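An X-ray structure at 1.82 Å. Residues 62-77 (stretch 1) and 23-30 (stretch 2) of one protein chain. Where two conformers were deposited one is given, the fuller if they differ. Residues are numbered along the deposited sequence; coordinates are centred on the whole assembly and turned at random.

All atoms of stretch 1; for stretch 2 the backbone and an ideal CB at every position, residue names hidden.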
# COMPACT_ATOMS: atom_id res chain seq x y z
N LEU A 62 -5.57 8.61 -6.66
CA LEU A 62 -5.49 7.15 -6.55
C LEU A 62 -6.85 6.46 -6.63
O LEU A 62 -7.03 5.50 -7.37
CB LEU A 62 -4.81 6.75 -5.25
CG LEU A 62 -3.30 6.93 -5.15
CD1 LEU A 62 -2.87 6.29 -3.80
CD2 LEU A 62 -2.59 6.26 -6.32
N GLU A 63 -7.78 6.96 -5.83
CA GLU A 63 -9.17 6.53 -5.89
C GLU A 63 -9.78 6.60 -7.28
O GLU A 63 -10.41 5.63 -7.72
CB GLU A 63 -10.03 7.35 -4.97
CG GLU A 63 -10.37 6.64 -3.72
CD GLU A 63 -11.39 7.40 -2.92
OE1 GLU A 63 -12.33 6.74 -2.42
OE2 GLU A 63 -11.26 8.65 -2.80
N GLY A 64 -9.61 7.73 -7.96
CA GLY A 64 -10.12 7.88 -9.34
C GLY A 64 -9.56 6.83 -10.28
O GLY A 64 -10.29 6.24 -11.07
N LYS A 65 -8.24 6.59 -10.19
CA LYS A 65 -7.58 5.59 -11.04
C LYS A 65 -8.05 4.17 -10.74
O LYS A 65 -8.21 3.36 -11.66
CB LYS A 65 -6.05 5.67 -10.89
CG LYS A 65 -5.38 6.90 -11.55
CD LYS A 65 -5.77 7.11 -13.03
CE LYS A 65 -5.59 5.83 -13.87
NZ LYS A 65 -6.04 6.01 -15.28
N ILE A 66 -8.31 3.90 -9.47
CA ILE A 66 -8.81 2.60 -9.06
C ILE A 66 -10.18 2.39 -9.67
O ILE A 66 -10.43 1.36 -10.29
CB ILE A 66 -8.85 2.47 -7.52
CG1 ILE A 66 -7.42 2.36 -6.97
CG2 ILE A 66 -9.67 1.22 -7.11
CD1 ILE A 66 -7.39 2.42 -5.39
N VAL A 67 -11.06 3.39 -9.53
CA VAL A 67 -12.39 3.35 -10.15
C VAL A 67 -12.32 3.22 -11.68
O VAL A 67 -13.02 2.39 -12.26
CB VAL A 67 -13.31 4.50 -9.66
CG1 VAL A 67 -14.69 4.51 -10.45
CG2 VAL A 67 -13.56 4.37 -8.17
N ASP A 68 -11.45 3.99 -12.33
CA ASP A 68 -11.27 3.88 -13.79
C ASP A 68 -11.00 2.45 -14.21
O ASP A 68 -11.44 2.01 -15.27
CB ASP A 68 -10.08 4.72 -14.30
CG ASP A 68 -10.31 6.22 -14.21
OD1 ASP A 68 -11.49 6.67 -14.10
OD2 ASP A 68 -9.28 6.94 -14.24
N MSE A 69 -10.25 1.73 -13.38
CA MSE A 69 -9.70 0.44 -13.76
C MSE A 69 -10.56 -0.73 -13.32
O MSE A 69 -10.59 -1.75 -13.98
CB MSE A 69 -8.31 0.29 -13.17
CG MSE A 69 -7.31 1.33 -13.74
SE MSE A 69 -5.58 1.15 -12.88
CE MSE A 69 -5.02 -0.29 -13.97
N GLU A 70 -11.28 -0.56 -12.22
CA GLU A 70 -11.98 -1.65 -11.56
C GLU A 70 -13.46 -1.43 -11.45
O GLU A 70 -14.20 -2.39 -11.14
CB GLU A 70 -11.50 -1.77 -10.11
CG GLU A 70 -10.18 -2.38 -9.96
CD GLU A 70 -10.00 -2.82 -8.54
OE1 GLU A 70 -10.66 -3.80 -8.11
OE2 GLU A 70 -9.24 -2.18 -7.83
N GLY A 71 -13.88 -0.18 -11.62
CA GLY A 71 -15.27 0.22 -11.42
C GLY A 71 -15.56 0.37 -9.93
O GLY A 71 -14.68 0.13 -9.10
N LYS A 72 -16.78 0.76 -9.60
CA LYS A 72 -17.21 0.79 -8.21
C LYS A 72 -18.64 0.33 -8.05
O LYS A 72 -19.46 0.49 -8.96
CB LYS A 72 -16.95 2.15 -7.53
CG LYS A 72 -17.70 3.33 -8.05
CD LYS A 72 -17.35 4.57 -7.22
CE LYS A 72 -18.43 5.65 -7.29
NZ LYS A 72 -18.13 6.77 -6.31
N GLY A 73 -18.94 -0.28 -6.91
CA GLY A 73 -20.27 -0.81 -6.64
C GLY A 73 -20.76 -0.24 -5.34
O GLY A 73 -20.11 0.64 -4.79
N GLU A 74 -21.88 -0.71 -4.83
CA GLU A 74 -22.42 -0.15 -3.58
C GLU A 74 -21.54 -0.51 -2.37
O GLU A 74 -20.83 -1.51 -2.40
CB GLU A 74 -23.84 -0.63 -3.36
CG GLU A 74 -24.84 -0.01 -4.35
CD GLU A 74 -26.12 -0.81 -4.47
OE1 GLU A 74 -26.04 -2.04 -4.73
OE2 GLU A 74 -27.21 -0.22 -4.30
N GLU A 75 -21.61 0.29 -1.30
CA GLU A 75 -20.78 0.03 -0.12
C GLU A 75 -21.06 -1.35 0.47
O GLU A 75 -22.20 -1.80 0.52
CB GLU A 75 -20.94 1.11 0.96
CG GLU A 75 -20.06 2.34 0.75
CD GLU A 75 -19.32 2.79 2.03
OE1 GLU A 75 -18.91 1.93 2.85
OE2 GLU A 75 -19.12 4.02 2.20
N ILE A 76 -20.00 -2.03 0.91
CA ILE A 76 -20.14 -3.31 1.60
C ILE A 76 -20.03 -3.11 3.11
O ILE A 76 -19.17 -2.36 3.58
CB ILE A 76 -19.01 -4.28 1.19
CG1 ILE A 76 -18.83 -4.25 -0.33
CG2 ILE A 76 -19.28 -5.70 1.72
CD1 ILE A 76 -17.55 -4.83 -0.75
N SER A 77 -20.89 -3.79 3.86
CA SER A 77 -20.87 -3.67 5.31
C SER A 77 -20.27 -4.90 6.00
O SER A 77 -19.72 -4.78 7.09
CB SER A 77 -22.27 -3.38 5.85
OG SER A 77 -23.18 -4.36 5.40
N UNK A 23 -11.62 -0.40 0.19
CA UNK A 23 -12.25 -1.44 -0.64
C UNK A 23 -13.76 -1.47 -0.38
O UNK A 23 -14.59 -1.46 -1.30
CB UNK A 23 -11.63 -2.81 -0.35
N UNK A 24 -14.13 -1.50 0.90
CA UNK A 24 -15.54 -1.53 1.24
C UNK A 24 -16.31 -0.36 0.62
O UNK A 24 -17.41 -0.55 0.05
CB UNK A 24 -15.71 -1.52 2.76
N UNK A 25 -15.74 0.84 0.79
CA UNK A 25 -16.28 2.08 0.27
C UNK A 25 -16.58 1.99 -1.21
O UNK A 25 -17.60 2.52 -1.66
CB UNK A 25 -15.31 3.23 0.54
N UNK A 26 -15.69 1.33 -1.95
CA UNK A 26 -15.80 1.20 -3.41
C UNK A 26 -16.63 -0.00 -3.88
O UNK A 26 -16.76 -0.24 -5.09
CB UNK A 26 -14.40 1.10 -4.01
N UNK A 27 -17.20 -0.74 -2.93
CA UNK A 27 -17.94 -1.97 -3.23
C UNK A 27 -17.02 -3.08 -3.76
O UNK A 27 -17.44 -3.90 -4.60
CB UNK A 27 -19.04 -1.68 -4.25
N UNK A 28 -15.79 -3.12 -3.26
CA UNK A 28 -14.81 -4.15 -3.65
C UNK A 28 -14.70 -5.15 -2.50
O UNK A 28 -14.38 -4.75 -1.37
CB UNK A 28 -13.45 -3.54 -3.98
N UNK A 29 -14.93 -6.44 -2.74
CA UNK A 29 -14.87 -7.39 -1.62
C UNK A 29 -13.51 -8.09 -1.49
O UNK A 29 -13.30 -8.91 -0.62
CB UNK A 29 -15.97 -8.44 -1.78
N UNK A 30 -12.59 -7.73 -2.36
CA UNK A 30 -11.23 -8.24 -2.30
C UNK A 30 -10.26 -7.08 -2.18
O UNK A 30 -10.26 -6.16 -3.00
CB UNK A 30 -10.91 -9.09 -3.53

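Position 23 lies in the last helical turn, and its ideal CB has no atom of stretch 1 within 5.5 Å. Stretch 1 therefore sets no preference here; the residue is Ala-23.

At position 24 CA-to-CB points sideways, and the ideal CB lies 3.7 Å from Ile-76 O and 4.7 Å from Glu-75 OE1. An acceptor and a carboxylate favour a long, polar or basic chain, though an aliphatic one could also lie along Ile-76. The residue is Lys-24, whose NZ ends 3.5 Å from Ser-77 O, a contact and no more. Its backbone O accepts from Ile-76 N (3.1 Å, 165°), a bond independent of the side chain.

Position 25 points away, yet its ideal CB is 4.2 Å from Glu-75 OE2. A small polar or a basic residue would fit beside that carboxylate. Ser-25 is deposited; its OG stays 3.8 Å from Glu-75 OE2, and a water bridges them, 3.0 Å from Ser-25 OG and 2.6 Å from Glu-75 OE2.

At position 26 CA-to-CB is sideways, with the ideal CB 4.5 Å from Lys-72 CB and 5.4 Å from Val-67 CG2. Ile-66 and Val-67 offer methyl groups beyond, so a branched aliphatic or methionine would suit. Leu-26 (chi1 m, chi2 t) sends its end nearer: CD1 is 3.9 Å from Ile-66 CG2 and CD2 3.8 Å from Val-67 CG2. Its backbone O accepts from Gly-73 N at 2.8 Å and 168°.

Position 27 is the most restrictive. Its phi/psi of 67/34 favours glycine, and an ideal CB would clash with Gly-73 C at 2.5 Å and Glu-74 O at 2.6 Å. Gly-27 satisfies both tests. It closes the helix in a Schellman motif, and its CA comes within 3.0 Å of Glu-74 O.

From position 28 the ideal CB is 5.0 Å from Glu-70 OE1, and the free acceptor Gly-71 O lies farther along. A side chain with a distant donor is suited, such as histidine, glutamine or a basic residue. His-28 (chi1 m) donates from NE2 to Gly-71 O at 2.8 Å and 160°, near the ring plane. Glu-70 OE1 sits over one ring face, 3.8 Å from His-28 CE1, while Ile-66 CG2 meets the edge, 3.8 Å from the same atom.

Position 29 is sideways, its ideal CB 4.1 Å from Ile-76 CD1; many residues are possible. Asn-29 places its CB 4.0 Å from Ile-76 CD1.

Position 30 has nothing of stretch 1 within 5.5 Å of its ideal CB. Ile-30 is deposited.

Stretch 2 23-30: AKSLGHNI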
# COMPACT_ATOMS: atom_id res chain seq x y z
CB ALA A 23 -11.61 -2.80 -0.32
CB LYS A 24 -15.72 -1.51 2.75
CG LYS A 24 -15.43 -2.83 3.45
CD LYS A 24 -15.78 -2.67 4.94
CE LYS A 24 -15.19 -3.77 5.78
NZ LYS A 24 -16.28 -4.64 6.30
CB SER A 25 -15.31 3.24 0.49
OG SER A 25 -15.38 3.68 1.82
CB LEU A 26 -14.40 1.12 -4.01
CG LEU A 26 -13.49 2.33 -3.74
CD1 LEU A 26 -12.09 1.99 -4.11
CD2 LEU A 26 -14.03 3.63 -4.46
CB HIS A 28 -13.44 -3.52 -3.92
CG HIS A 28 -13.44 -2.58 -5.07
ND1 HIS A 28 -12.36 -1.76 -5.37
CD2 HIS A 28 -14.39 -2.29 -5.99
CE1 HIS A 28 -12.65 -1.04 -6.44
NE2 HIS A 28 -13.88 -1.33 -6.83
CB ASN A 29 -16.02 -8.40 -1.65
CG ASN A 29 -16.17 -9.09 -2.99
OD1 ASN A 29 -15.20 -9.24 -3.73
ND2 ASN A 29 -17.39 -9.46 -3.33
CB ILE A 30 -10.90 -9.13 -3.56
CG1 ILE A 30 -11.90 -10.30 -3.64
CG2 ILE A 30 -9.45 -9.62 -3.49
CD1 ILE A 30 -11.93 -11.02 -5.01
O HOH W 1 -19.48 2.86 -3.39
O HOH W 2 -17.34 5.88 2.56
O HOH W 3 -10.97 -5.94 -5.55
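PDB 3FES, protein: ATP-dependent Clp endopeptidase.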